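Local coordinates for protein phosphoglycerol transferase GacH (Streptococcus pyogenes MGAS5005, PDB 6DGM) that probably transfers glycerol phosphate onto a streptococcal rhamnose polysaccharide, this chain being its manganese-binding, probably catalytic domain of the sulfatase and lipoteichoic acid synthase type, at residues 150-154 and 155-159. Numbering follows the deposited sequence.
Sequences TVYSN and LGFSK
Tyr-152 and Phe-157, five residues apart where helix 148-154 ends, lie side by side and point the same way, their rings meeting edge-to-face. The edge of Tyr-152 is turned toward the face of Phe-157, with planes at 63° and centroids 4.8 Å apart. Tyr-152 CD1 sits over the centre of the Phe-157 ring, 3.6 Å from Phe-157 CE2. In Tyr-152 CG stands opposite the carbonyl carbon and next to the backbone N (chi1 -72°); the shared direction of the two rings comes from the chain reversal together with the side-chain torsions.

A Schellman motif ends the helix here and brings Phe-157 back alongside Tyr-152. Phe-157 N reaches back to Tyr-152 O (3.0 Å), a nearly straight bond, while Gly-156 N approaches Ser-153 O (2.9 Å) from above the carbonyl plane. Gly-156, the C' residue, makes the turn with a positive phi of 73°. One helical turn is also kept by Leu-155 N bonding Val-151 O at 2.9 Å, and beside it Leu-155 CD1 rests against Val-151 CG1; both side chains also touch Phe-117.

Tyr-152 OH is hydrogen-bonded to Glu-93 and Ser-202, and Phe-160 adds a second edge-to-face partner. The chemistry thus implies a helix end where the carbonyls of Tyr-152 and Ser-153 are taken up by the turn's own N-H groups, with an edge-to-face aromatic pair joining it to the chain entering edge strand 159-162 and the phenol OH held at the far end of Tyr-152.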
loop_
_atom_site.group_PDB
_atom_site.type_symbol
_atom_site.label_atom_id
_atom_site.label_comp_id
_atom_site.label_asym_id
_atom_site.label_seq_id
_atom_site.Cartn_x
_atom_site.Cartn_y
_atom_site.Cartn_z
ATOM N N THR A 150 9.781 15.959 0.089
ATOM C CA THR A 150 11.169 15.581 0.316
ATOM C C THR A 150 11.399 14.120 -0.022
ATOM O O THR A 150 12.403 13.769 -0.654
ATOM C CB THR A 150 11.498 15.839 1.783
ATOM O OG1 THR A 150 11.375 17.237 2.032
ATOM C CG2 THR A 150 12.896 15.375 2.095
ATOM N N VAL A 151 10.468 13.254 0.376
ATOM C CA VAL A 151 10.616 11.826 0.120
ATOM C C VAL A 151 10.634 11.558 -1.384
ATOM O O VAL A 151 11.542 10.905 -1.903
ATOM C CB VAL A 151 9.483 11.044 0.798
ATOM C CG1 VAL A 151 9.485 9.592 0.367
ATOM C CG2 VAL A 151 9.599 11.151 2.300
ATOM N N TYR A 152 9.614 12.045 -2.101
ATOM C CA TYR A 152 9.539 11.748 -3.526
ATOM C C TYR A 152 10.655 12.420 -4.309
ATOM O O TYR A 152 11.112 11.860 -5.303
ATOM C CB TYR A 152 8.138 12.047 -4.089
ATOM C CG TYR A 152 7.143 11.015 -3.609
ATOM C CD1 TYR A 152 7.208 9.701 -4.067
ATOM C CD2 TYR A 152 6.167 11.338 -2.670
ATOM C CE1 TYR A 152 6.316 8.747 -3.619
ATOM C CE2 TYR A 152 5.283 10.382 -2.206
ATOM C CZ TYR A 152 5.374 9.078 -2.686
ATOM O OH TYR A 152 4.524 8.092 -2.256
ATOM N N SER A 153 11.109 13.598 -3.881
ATOM C CA SER A 153 12.276 14.224 -4.489
ATOM C C SER A 153 13.521 13.362 -4.308
ATOM O O SER A 153 14.287 13.144 -5.253
ATOM C CB SER A 153 12.479 15.619 -3.904
ATOM O OG SER A 153 13.669 16.197 -4.422
ATOM N N ASN A 154 13.738 12.854 -3.098
ATOM C CA ASN A 154 14.919 12.027 -2.872
ATOM C C ASN A 154 14.815 10.667 -3.537
ATOM O O ASN A 154 15.853 10.040 -3.790
ATOM C CB ASN A 154 15.179 11.890 -1.387
ATOM C CG ASN A 154 15.902 13.082 -0.832
ATOM O OD1 ASN A 154 16.966 13.464 -1.328
ATOM N ND2 ASN A 154 15.326 13.704 0.166
ATOM N N LEU A 155 13.601 10.208 -3.825
ATOM C CA LEU A 155 13.383 9.013 -4.628
ATOM C C LEU A 155 13.430 9.313 -6.118
ATOM O O LEU A 155 13.167 8.421 -6.920
ATOM C CB LEU A 155 12.051 8.352 -4.271
ATOM C CG LEU A 155 11.977 7.714 -2.881
ATOM C CD1 LEU A 155 10.613 7.110 -2.619
ATOM C CD2 LEU A 155 13.084 6.675 -2.699
ATOM N N GLY A 156 13.771 10.540 -6.503
ATOM C CA GLY A 156 14.005 10.847 -7.900
ATOM C C GLY A 156 12.766 10.909 -8.758
ATOM O O GLY A 156 12.845 10.642 -9.974
ATOM N N PHE A 157 11.622 11.252 -8.187
ATOM C CA PHE A 157 10.388 11.295 -8.950
ATOM C C PHE A 157 10.372 12.531 -9.840
ATOM O O PHE A 157 10.808 13.615 -9.438
ATOM C CB PHE A 157 9.177 11.308 -8.014
ATOM C CG PHE A 157 8.712 9.931 -7.602
ATOM C CD1 PHE A 157 9.587 9.019 -7.039
ATOM C CD2 PHE A 157 7.395 9.554 -7.787
ATOM C CE1 PHE A 157 9.154 7.742 -6.656
ATOM C CE2 PHE A 157 6.962 8.287 -7.421
ATOM C CZ PHE A 157 7.847 7.371 -6.869
ATOM N N SER A 158 9.846 12.369 -11.045
ATOM C CA SER A 158 9.814 13.485 -11.977
ATOM C C SER A 158 8.643 14.415 -11.712
ATOM O O SER A 158 8.743 15.624 -11.959
ATOM C CB SER A 158 9.720 12.939 -13.400
ATOM O OG SER A 158 9.475 13.980 -14.331
ATOM N N LYS A 159 7.537 13.873 -11.227
ATOM C CA LYS A 159 6.333 14.651 -11.018
ATOM C C LYS A 159 5.727 14.285 -9.673
ATOM O O LYS A 159 5.777 13.131 -9.237
ATOM C CB LYS A 159 5.272 14.376 -12.089
ATOM C CG LYS A 159 5.620 14.953 -13.445
ATOM C CD LYS A 159 4.431 14.864 -14.399
ATOM C CE LYS A 159 4.766 15.478 -15.758
ATOM N NZ LYS A 159 3.589 15.401 -16.654
#